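PDB 5ZF1: 5,10-methylenetetrahydrofolate dehydrogenase from Bombyx mori, which probably oxidises 5,10-methylenetetrahydrofolate to 5,10-methenyltetrahydrofolate with NADP+ as the hydride acceptor. Local coordinates for residues D111-P115 against E116-D120; S80-Q83 against N84-D88; N288-Q291 against A292-Q296; I104-R107 against R108-A112; I125-G128 against R129-D133. One frame throughout, in Å; residues are numbered along the deposited sequence.

In the fold
All five contacts are local. Interactions 1, 2 and 4 lie in the sequence of the catalytic domain family, interactions 3 and 5 in that of the NAD(P)-binding family. Interactions 3 and 5 are mostly buried; the other three are partly buried, and interaction 2 has the most exposed residues. Interactions 1 and 4 share Asp111 and Ala112, so the turn of one grows out of the helix of the other. Interaction 1 is also a hub: it touches helix 75-87, helix 277-298 and helix 124-131 through polar bonds. Chemistry follows place: an amide-amide bond and a weak amide-carboxylate one in interaction 2, a salt bridge and helix cap in 4, an amide over a ring in 3, and apolar dimer packing in 5.

Interaction 1. Residues D111-P115 against E116-D120; sequences DAIAP and EKDID
With chi1 at 171°, Asp118 sends its carboxylate the other way from its backbone N, and Ile113 turns CG2 toward it. The two side chains cross at about a right angle, Ile113 CG2 lying 3.8 Å from Asp118 CA. Glu116 folds back at chi2 (85°), bringing OE1 alongside the proline ring, 3.7 Å from Pro115 CD. The backbone from Ala114 to Asp118 makes two overlapping type I beta turns, a short piece of 3-10 geometry: Lys117 N donates to Ala114 O at 2.9 Å, and Asp118 N to Pro115 O at 3.2 Å. In both bonds the donor sits well above the carbonyl plane. Asp118 is then the centre of an inverse gamma turn, where the chain leaves this tight pair of turns on its way from helix 106-112 to helix 124-131. The polar ends are held from outside. Asp118 OD2 accepts from His123 N and Asn126 ND2, and Lys117 carries NZ to the carbonyls of Val91, Leu85 and Asn86. Ile113 and Lys117 both pack against Ile94 of strand 93-96.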
# COMPACT_ATOMS: atom_id res chain seq x y z
N ASP B 111 -6.99 14.29 4.56
CA ASP B 111 -6.60 14.76 3.24
C ASP B 111 -6.63 16.27 3.10
O ASP B 111 -6.16 16.79 2.08
CB ASP B 111 -7.49 14.10 2.17
CG ASP B 111 -7.30 12.59 2.11
OD1 ASP B 111 -6.22 12.12 2.52
OD2 ASP B 111 -8.21 11.86 1.64
N ALA B 112 -7.14 16.99 4.11
CA ALA B 112 -7.10 18.45 4.11
C ALA B 112 -5.75 18.99 4.57
O ALA B 112 -5.41 20.12 4.23
CB ALA B 112 -8.20 19.01 5.02
N ILE B 113 -4.99 18.20 5.34
CA ILE B 113 -3.68 18.66 5.78
C ILE B 113 -2.71 18.62 4.61
O ILE B 113 -2.62 17.62 3.89
CB ILE B 113 -3.18 17.78 6.94
CG1 ILE B 113 -4.21 17.79 8.08
CG2 ILE B 113 -1.81 18.25 7.42
CD1 ILE B 113 -3.84 16.87 9.24
N ALA B 114 -1.97 19.71 4.42
CA ALA B 114 -0.99 19.75 3.35
C ALA B 114 -0.02 18.57 3.50
O ALA B 114 0.53 18.38 4.59
CB ALA B 114 -0.22 21.08 3.38
N PRO B 115 0.19 17.77 2.46
CA PRO B 115 1.07 16.59 2.62
C PRO B 115 2.43 16.94 3.17
O PRO B 115 2.99 16.16 3.95
CB PRO B 115 1.17 16.04 1.19
CG PRO B 115 -0.10 16.47 0.53
CD PRO B 115 -0.44 17.81 1.12
N GLU B 116 2.97 18.10 2.80
CA GLU B 116 4.28 18.53 3.25
C GLU B 116 4.34 18.81 4.75
O GLU B 116 5.45 18.88 5.30
CB GLU B 116 4.69 19.80 2.49
CG GLU B 116 4.83 19.61 0.97
CD GLU B 116 3.51 19.76 0.20
OE1 GLU B 116 2.45 20.02 0.82
OE2 GLU B 116 3.54 19.62 -1.04
N LYS B 117 3.19 19.01 5.40
CA LYS B 117 3.09 19.26 6.84
C LYS B 117 2.36 18.13 7.57
O LYS B 117 2.02 18.29 8.75
CB LYS B 117 2.37 20.59 7.09
CG LYS B 117 2.92 21.78 6.31
CD LYS B 117 2.21 23.07 6.74
CE LYS B 117 2.74 24.28 5.98
NZ LYS B 117 2.39 25.56 6.69
N ASP B 118 2.12 17.00 6.91
CA ASP B 118 1.26 15.95 7.46
C ASP B 118 2.10 15.01 8.32
O ASP B 118 2.54 13.95 7.90
CB ASP B 118 0.57 15.22 6.31
CG ASP B 118 -0.17 13.97 6.75
OD1 ASP B 118 -0.75 13.97 7.86
OD2 ASP B 118 -0.19 13.00 5.94
N ILE B 119 2.30 15.41 9.58
CA ILE B 119 3.23 14.70 10.45
C ILE B 119 2.77 13.28 10.74
O ILE B 119 3.60 12.39 10.95
CB ILE B 119 3.42 15.51 11.75
CG1 ILE B 119 3.90 16.91 11.40
CG2 ILE B 119 4.36 14.81 12.72
CD1 ILE B 119 5.11 16.92 10.52
N ASP B 120 1.46 13.03 10.76
CA ASP B 120 0.94 11.68 10.97
C ASP B 120 1.08 10.80 9.74
O ASP B 120 0.93 9.57 9.86
CB ASP B 120 -0.54 11.72 11.36
CG ASP B 120 -0.76 11.64 12.86
OD1 ASP B 120 -0.05 10.88 13.55
OD2 ASP B 120 -1.67 12.35 13.34

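Interaction 2. Residues S80-Q83 against N84-D88; sequences SEIQ and NLNED
Gln83 reaches forward along the helix to two side chains of the next turn, Asn86 and Glu87. Asn86 ND2 donates to Gln83 OE1 at 2.9 Å, fairly straight at 158°. The acceptor lies in the Asn86 amide plane, while the donor approaches from above the Gln83 carbonyl plane, because the two amides stand almost perpendicular. The other end of the same amide makes a weak bond, Gln83 NE2 to Glu87 OE2 at 3.4 Å. Both contacts depend on the Gln83 torsions: CG lies opposite the backbone N (chi1 -171°), and the bend at chi2 turns the amide along the helix surface.

The backbone bonds are regular i to i+4 alpha-helical ones. Asn84, Leu85, Asn86 and Glu87 donate to Ser80, Glu81, Ile82 and Gln83, the shortest being Asn86 N to Ile82 O at 2.7 Å.

The third kind is van der Waals packing of aliphatic carbons against polar atoms. Leu85 CG rests 3.4 Å from Glu81 O, and Ile82 lies alongside Asn86, its CG2 3.9 Å from Asn86 ND2. Ile82 and Leu85 make apolar contacts with strands 34-40 and 93-96, where they are buried, so the helix is amphipathic, with Gln83, Asn84 and Glu87 exposed.

Asn86 also pairs with the chain after helix 106-112, giving ND2 to Ala112 O and accepting from Ala114 N at OD1. With ND2 shared between two acceptors and OD1 occupied, the Asn86 amide orientation is fixed, and Gln83 acts as a second-shell residue behind this link between helix and turn.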
# COMPACT_ATOMS: atom_id res chain seq x y z
N SER B 80 -11.45 24.62 7.80
CA SER B 80 -11.03 26.00 7.64
C SER B 80 -9.78 26.31 8.46
O SER B 80 -8.89 27.03 8.00
CB SER B 80 -12.16 26.96 8.01
OG SER B 80 -11.71 28.30 7.99
N GLU B 81 -9.72 25.79 9.69
CA GLU B 81 -8.54 26.03 10.52
C GLU B 81 -7.33 25.29 9.98
O GLU B 81 -6.20 25.80 10.06
CB GLU B 81 -8.83 25.63 11.96
CG GLU B 81 -7.61 25.70 12.89
CD GLU B 81 -7.26 27.11 13.33
OE1 GLU B 81 -7.13 28.01 12.46
OE2 GLU B 81 -7.12 27.34 14.55
N ILE B 82 -7.53 24.09 9.44
CA ILE B 82 -6.41 23.36 8.86
C ILE B 82 -5.85 24.10 7.65
O ILE B 82 -4.63 24.25 7.51
CB ILE B 82 -6.84 21.92 8.50
CG1 ILE B 82 -6.93 21.09 9.78
CG2 ILE B 82 -5.88 21.29 7.50
CD1 ILE B 82 -7.90 19.91 9.67
N GLN B 83 -6.74 24.61 6.79
CA GLN B 83 -6.26 25.31 5.60
C GLN B 83 -5.51 26.59 5.97
O GLN B 83 -4.56 26.96 5.28
CB GLN B 83 -7.43 25.62 4.65
CG GLN B 83 -6.99 26.17 3.28
CD GLN B 83 -6.11 25.20 2.48
OE1 GLN B 83 -6.04 24.01 2.77
NE2 GLN B 83 -5.43 25.73 1.47
N ASN B 84 -5.92 27.25 7.05
CA ASN B 84 -5.15 28.40 7.55
C ASN B 84 -3.76 27.98 8.00
O ASN B 84 -2.76 28.66 7.72
CB ASN B 84 -5.90 29.07 8.70
CG ASN B 84 -7.05 29.93 8.21
OD1 ASN B 84 -7.59 29.72 7.12
ND2 ASN B 84 -7.45 30.90 9.03
N LEU B 85 -3.66 26.87 8.74
CA LEU B 85 -2.35 26.36 9.15
C LEU B 85 -1.54 25.92 7.95
O LEU B 85 -0.31 26.08 7.94
CB LEU B 85 -2.53 25.21 10.14
CG LEU B 85 -3.16 25.58 11.49
CD1 LEU B 85 -3.58 24.34 12.25
CD2 LEU B 85 -2.18 26.41 12.31
N ASN B 86 -2.21 25.39 6.91
CA ASN B 86 -1.53 25.04 5.67
C ASN B 86 -0.82 26.24 5.06
O ASN B 86 0.29 26.12 4.56
CB ASN B 86 -2.53 24.46 4.66
CG ASN B 86 -2.95 23.03 4.98
OD1 ASN B 86 -2.31 22.33 5.77
ND2 ASN B 86 -4.03 22.58 4.34
N GLU B 87 -1.46 27.42 5.10
CA GLU B 87 -0.90 28.60 4.46
C GLU B 87 0.01 29.42 5.36
O GLU B 87 0.58 30.41 4.90
CB GLU B 87 -2.03 29.49 3.93
CG GLU B 87 -2.98 28.76 2.99
CD GLU B 87 -4.26 29.53 2.72
OE1 GLU B 87 -4.46 30.59 3.35
OE2 GLU B 87 -5.05 29.07 1.87
N ASP B 88 0.19 29.02 6.62
CA ASP B 88 1.01 29.74 7.58
C ASP B 88 2.45 29.22 7.52
O ASP B 88 2.74 28.14 8.03
CB ASP B 88 0.42 29.59 8.97
CG ASP B 88 1.11 30.46 10.01
OD1 ASP B 88 2.25 30.92 9.75
OD2 ASP B 88 0.52 30.67 11.08

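Interaction 3. Residues N288-Q291 against A292-Q296; sequences NTFQ and AAQSQ
The side-chain amide of Gln294 lies over the ring of Phe290, with NE2 3.1 Å above the ring plane at its centre. Amide and ring are only 21° from parallel, so the nitrogen presents its flat side to the aromatic face. The same NE2 makes a weak bond to Phe290 O at 3.4 Å, and that carbonyl is also the acceptor for Gln294 N at 3.0 Å. Phe290 O therefore takes a regular helical donor and a weaker side-chain one. With chi1 at -60°, Gln294 CG stands beside its backbone N, which turns the straight chain toward the preceding turn; CG then lies 3.1 Å from Phe290 O and the amide over the ring.

These are two turns of the long helix 277-298, with Ala292 N, Ala293 N and Ser295 N likewise donating four residues back. The helix packs on helix 7-26, where Trp25 meets Phe290 edge-to-face and also touches Ala293 and Gln294.

Gln291 O is well supplied. Ser295 N donates to it at 3.0 Å, and a water donates to it at 2.9 Å. A second water accepts from Gln291 NE2 (3.0 Å). Both waters also bond Ser295 OG, but Ser295 has two modelled conformers, so those OG legs are doubtful. Gln291 NE2 also gives to Thr136 O.

Thr289 OG1 bonds to Leu285 O within the helix. Asn288 ND2 and Gln296 NE2 reach other parts of the chain, the first donating to Val138 O and Ile119 O, the second to Asp92 O and Glu116 O, tying this helix to the turn at 116-120.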
# COMPACT_ATOMS: atom_id res chain seq x y z
N ASN B 288 9.34 13.00 12.49
CA ASN B 288 8.61 13.43 11.31
C ASN B 288 8.50 14.94 11.23
O ASN B 288 8.54 15.51 10.13
CB ASN B 288 7.20 12.81 11.31
CG ASN B 288 7.20 11.35 10.94
OD1 ASN B 288 8.24 10.78 10.65
ND2 ASN B 288 6.01 10.74 10.92
N THR B 289 8.37 15.62 12.37
CA THR B 289 8.29 17.08 12.36
C THR B 289 9.61 17.69 11.91
O THR B 289 9.63 18.62 11.08
CB THR B 289 7.89 17.59 13.75
OG1 THR B 289 6.63 17.02 14.14
CG2 THR B 289 7.75 19.11 13.77
N PHE B 290 10.72 17.16 12.41
CA PHE B 290 12.05 17.56 11.98
C PHE B 290 12.27 17.26 10.50
O PHE B 290 12.80 18.09 9.76
CB PHE B 290 13.10 16.87 12.85
CG PHE B 290 14.52 17.25 12.54
CD1 PHE B 290 14.84 18.52 12.08
CD2 PHE B 290 15.55 16.32 12.71
CE1 PHE B 290 16.14 18.85 11.79
CE2 PHE B 290 16.85 16.66 12.43
CZ PHE B 290 17.15 17.92 11.98
N GLN B 291 11.86 16.06 10.05
CA GLN B 291 11.96 15.73 8.63
C GLN B 291 11.18 16.72 7.77
O GLN B 291 11.67 17.16 6.73
CB GLN B 291 11.45 14.30 8.39
CG GLN B 291 11.54 13.81 6.96
CD GLN B 291 10.60 12.63 6.71
OE1 GLN B 291 10.38 11.82 7.61
NE2 GLN B 291 10.07 12.53 5.50
N ALA B 292 9.96 17.06 8.18
CA ALA B 292 9.16 17.99 7.39
C ALA B 292 9.80 19.37 7.36
O ALA B 292 9.88 20.00 6.29
CB ALA B 292 7.74 18.07 7.95
N ALA B 293 10.27 19.86 8.50
CA ALA B 293 10.90 21.18 8.54
C ALA B 293 12.11 21.24 7.62
O ALA B 293 12.34 22.26 6.96
CB ALA B 293 11.29 21.55 9.97
N GLN B 294 12.89 20.15 7.55
CA GLN B 294 14.04 20.16 6.66
C GLN B 294 13.61 20.17 5.20
O GLN B 294 14.17 20.91 4.38
CB GLN B 294 14.93 18.95 6.92
CG GLN B 294 15.49 18.87 8.32
CD GLN B 294 16.35 17.64 8.48
OE1 GLN B 294 17.43 17.56 7.90
NE2 GLN B 294 15.86 16.67 9.23
N SER B 295 12.61 19.35 4.85
CA SER B 295 12.14 19.30 3.47
C SER B 295 11.63 20.65 3.01
O SER B 295 11.88 21.08 1.87
CB SER B 295 11.02 18.26 3.33
OG SER B 295 11.51 16.94 3.52
N GLN B 296 10.88 21.34 3.87
CA GLN B 296 10.32 22.63 3.49
C GLN B 296 11.42 23.67 3.31
O GLN B 296 11.36 24.49 2.39
CB GLN B 296 9.29 23.10 4.52
CG GLN B 296 8.15 22.10 4.73
CD GLN B 296 7.44 22.29 6.05
OE1 GLN B 296 7.69 23.26 6.77
NE2 GLN B 296 6.55 21.36 6.39
O HOH W 1 13.73 15.91 5.04
O HOH W 2 9.38 15.20 4.39

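Interaction 4. Residues I104-R107 against R108-A112; sequences INER and RVCDA
Arg107 lays one face of its guanidinium over the CB of Cys110, with NH2 3.6 Å from that carbon, and turns its edge to Asp111. There it grips the carboxylate side-on with two nitrogens: NH2 to Asp111 OD1 at 2.9 Å, nearly straight at 173°, and NE to OD2 at 3.2 Å. Both acceptors lie close to the guanidinium plane, but the nitrogens meet them from above the carboxylate plane, because the planes of the two groups are 35° apart. The bends at chi2 and chi3 curl the arginine back along the helix to make this i to i+4 salt bridge. NH2 also donates to Phe122 O and Asp111 OD1 accepts from Ile124 N, so the pair is tied to the loop and helix start that follow.

At the helix start Asn105 is the N-cap. Its OD1 accepts Arg108 N at 2.7 Å, a bent bond of 134° with the donor above the amide carbonyl plane. Just outside the cap, Ile104 CG2 meets Val109 CG2 at 3.5 Å, which fits a hydrophobic staple across the first turn.

Glu75 accepts from Asn105 N and forms a salt bridge with Arg108 NH1. Arg107 also packs on Leu134 of the second subunit. Helix 106-112 and the Ile104 before it lie against helix 75-87, with Ile104 on Leu78, Val109 on Ile82 and Ala112 on Leu79, while Cys110 turns to Phe122 in the loop leading to helix 124-131.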
# COMPACT_ATOMS: atom_id res chain seq x y z
N ILE B 104 -17.76 14.49 11.89
CA ILE B 104 -16.71 14.88 10.96
C ILE B 104 -16.16 13.64 10.27
O ILE B 104 -15.85 12.64 10.91
CB ILE B 104 -15.60 15.64 11.70
CG1 ILE B 104 -16.21 16.66 12.66
CG2 ILE B 104 -14.66 16.31 10.71
CD1 ILE B 104 -15.28 17.77 13.09
N ASN B 105 -16.04 13.72 8.94
CA ASN B 105 -15.43 12.65 8.17
C ASN B 105 -13.92 12.67 8.38
O ASN B 105 -13.25 13.62 7.97
CB ASN B 105 -15.77 12.79 6.69
CG ASN B 105 -14.86 11.95 5.81
OD1 ASN B 105 -14.36 12.42 4.79
ND2 ASN B 105 -14.64 10.70 6.21
N GLU B 106 -13.39 11.61 9.00
CA GLU B 106 -11.96 11.55 9.28
C GLU B 106 -11.14 11.56 8.00
O GLU B 106 -10.03 12.12 7.96
CB GLU B 106 -11.64 10.31 10.11
CG GLU B 106 -10.28 10.35 10.79
CD GLU B 106 -9.97 9.06 11.53
OE1 GLU B 106 -9.34 8.16 10.93
OE2 GLU B 106 -10.36 8.94 12.71
N ARG B 107 -11.65 10.92 6.95
CA ARG B 107 -10.94 10.87 5.68
C ARG B 107 -10.73 12.27 5.10
O ARG B 107 -9.64 12.59 4.63
CB ARG B 107 -11.72 9.99 4.70
CG ARG B 107 -10.97 9.61 3.44
CD ARG B 107 -9.83 8.68 3.77
NE ARG B 107 -8.56 9.39 3.66
CZ ARG B 107 -7.42 8.97 4.19
NH1 ARG B 107 -7.39 7.82 4.85
NH2 ARG B 107 -6.33 9.69 4.05
N ARG B 108 -11.77 13.11 5.15
CA ARG B 108 -11.63 14.47 4.64
C ARG B 108 -10.62 15.26 5.46
O ARG B 108 -9.85 16.06 4.91
CB ARG B 108 -12.99 15.18 4.65
CG ARG B 108 -13.66 15.23 3.29
CD ARG B 108 -15.08 15.78 3.39
NE ARG B 108 -15.97 15.14 2.42
CZ ARG B 108 -17.29 15.04 2.57
NH1 ARG B 108 -17.88 15.54 3.65
NH2 ARG B 108 -18.01 14.44 1.63
N VAL B 109 -10.60 15.03 6.77
CA VAL B 109 -9.65 15.72 7.64
C VAL B 109 -8.23 15.34 7.28
O VAL B 109 -7.36 16.21 7.10
CB VAL B 109 -9.96 15.39 9.11
CG1 VAL B 109 -8.93 16.03 10.03
CG2 VAL B 109 -11.37 15.85 9.46
N CYS B 110 -7.96 14.04 7.18
CA CYS B 110 -6.61 13.58 6.86
C CYS B 110 -6.12 14.20 5.56
O CYS B 110 -4.96 14.62 5.46
CB CYS B 110 -6.57 12.05 6.78
SG CYS B 110 -6.72 11.16 8.35
N ASP B 111 -6.99 14.29 4.56
CA ASP B 111 -6.60 14.76 3.24
C ASP B 111 -6.63 16.27 3.10
O ASP B 111 -6.16 16.79 2.08
CB ASP B 111 -7.49 14.10 2.17
CG ASP B 111 -7.30 12.59 2.11
OD1 ASP B 111 -6.22 12.12 2.52
OD2 ASP B 111 -8.21 11.86 1.64
N ALA B 112 -7.14 16.99 4.11
CA ALA B 112 -7.10 18.45 4.11
C ALA B 112 -5.75 18.99 4.57
O ALA B 112 -5.41 20.12 4.23
CB ALA B 112 -8.20 19.01 5.02

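Interaction 5. Residues I125-G128 against R129-D133; sequences INIG and RLCVD
Cys131 sits one turn beyond Ile127 and packs back onto it. Starting at its CB, the side chain passes 3.6 Å from Ile127 O. With chi1 at -72° the sulfur stands beside the backbone N, which swings it back over the preceding turn: SG lies 3.4 Å from Ile127 O and 4.2 Å from Ile127 CG2, the apolar contact of this pair. Beyond the segments the side chain touches Met172 and Met176 of helix 171-178, and Cys131 of the second subunit.

Its backbone N is shared. The main bond goes to Ile127 O at 3.0 Å, with a weak second one to Gly128 O. Near the end of the helix Gly128 O thus takes Val132 N, at 3.1 Å, and, weakly, Cys131 N. Val132 CG1 and CG2 each sit 3.6 Å from Gly128 O. A Schellman motif closes the helix: Asp133, with positive phi, is the C-prime residue, its N donating to Leu130 O while Leu134 N reaches Arg129 O.

One side of the helix lies at the dimer interface, where Ile125 meets Ile125 of the second subunit and Val132 packs on its Ile124, while Leu130 faces Pro173 and Met177. Asn126 instead turns a polar end to its own chain, ND2 giving to Asp118 OD2 and Pro115 O, and Arg129 NE gives to Pro135 O. Toward the second subunit the helix offers chiefly aliphatic carbon and sulfur, consistent with a mainly apolar subunit contact here.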
# COMPACT_ATOMS: atom_id res chain seq x y z
N ILE B 125 -1.66 11.08 -0.36
CA ILE B 125 -0.42 11.25 -1.10
C ILE B 125 0.75 10.66 -0.32
O ILE B 125 1.64 10.03 -0.90
CB ILE B 125 -0.18 12.74 -1.44
CG1 ILE B 125 -1.17 13.18 -2.53
CG2 ILE B 125 1.25 12.97 -1.89
CD1 ILE B 125 -1.18 14.69 -2.80
N ASN B 126 0.77 10.86 1.00
CA ASN B 126 1.88 10.29 1.77
C ASN B 126 1.76 8.77 1.86
O ASN B 126 2.77 8.06 1.79
CB ASN B 126 1.94 10.91 3.17
CG ASN B 126 2.45 12.35 3.14
OD1 ASN B 126 3.30 12.69 2.33
ND2 ASN B 126 1.95 13.18 4.05
N ILE B 127 0.54 8.26 2.02
CA ILE B 127 0.35 6.81 2.05
C ILE B 127 0.69 6.22 0.69
O ILE B 127 1.32 5.16 0.60
CB ILE B 127 -1.10 6.49 2.45
CG1 ILE B 127 -1.35 6.87 3.92
CG2 ILE B 127 -1.42 4.99 2.20
CD1 ILE B 127 -0.70 5.92 4.91
N GLY B 128 0.29 6.91 -0.38
CA GLY B 128 0.63 6.43 -1.71
C GLY B 128 2.13 6.30 -1.92
O GLY B 128 2.60 5.29 -2.44
N ARG B 129 2.89 7.30 -1.48
CA ARG B 129 4.34 7.22 -1.63
C ARG B 129 4.93 6.10 -0.78
O ARG B 129 5.87 5.41 -1.22
CB ARG B 129 4.97 8.58 -1.29
CG ARG B 129 4.63 9.69 -2.30
CD ARG B 129 5.33 11.01 -1.99
NE ARG B 129 6.78 10.87 -2.02
CZ ARG B 129 7.52 10.96 -3.12
NH1 ARG B 129 6.96 11.20 -4.30
NH2 ARG B 129 8.84 10.82 -3.04
N LEU B 130 4.39 5.88 0.42
CA LEU B 130 4.84 4.75 1.22
C LEU B 130 4.65 3.45 0.46
O LEU B 130 5.54 2.58 0.45
CB LEU B 130 4.07 4.68 2.54
CG LEU B 130 4.40 3.49 3.44
CD1 LEU B 130 5.83 3.61 3.92
CD2 LEU B 130 3.46 3.38 4.62
N CYS B 131 3.50 3.29 -0.19
CA CYS B 131 3.14 2.00 -0.73
C CYS B 131 3.85 1.69 -2.04
O CYS B 131 3.98 0.52 -2.40
CB CYS B 131 1.61 1.92 -0.88
SG CYS B 131 0.81 1.76 0.75
N VAL B 132 4.35 2.70 -2.74
CA VAL B 132 5.19 2.46 -3.90
C VAL B 132 6.66 2.49 -3.49
O VAL B 132 7.55 2.49 -4.35
CB VAL B 132 4.91 3.46 -5.04
CG1 VAL B 132 3.41 3.45 -5.39
CG2 VAL B 132 5.36 4.85 -4.69
N ASP B 133 6.91 2.51 -2.18
CA ASP B 133 8.26 2.33 -1.62
C ASP B 133 9.19 3.48 -2.03
O ASP B 133 10.34 3.27 -2.42
CB ASP B 133 8.83 0.96 -2.02
CG ASP B 133 9.93 0.46 -1.08
OD1 ASP B 133 10.13 1.06 0.01
OD2 ASP B 133 10.58 -0.55 -1.44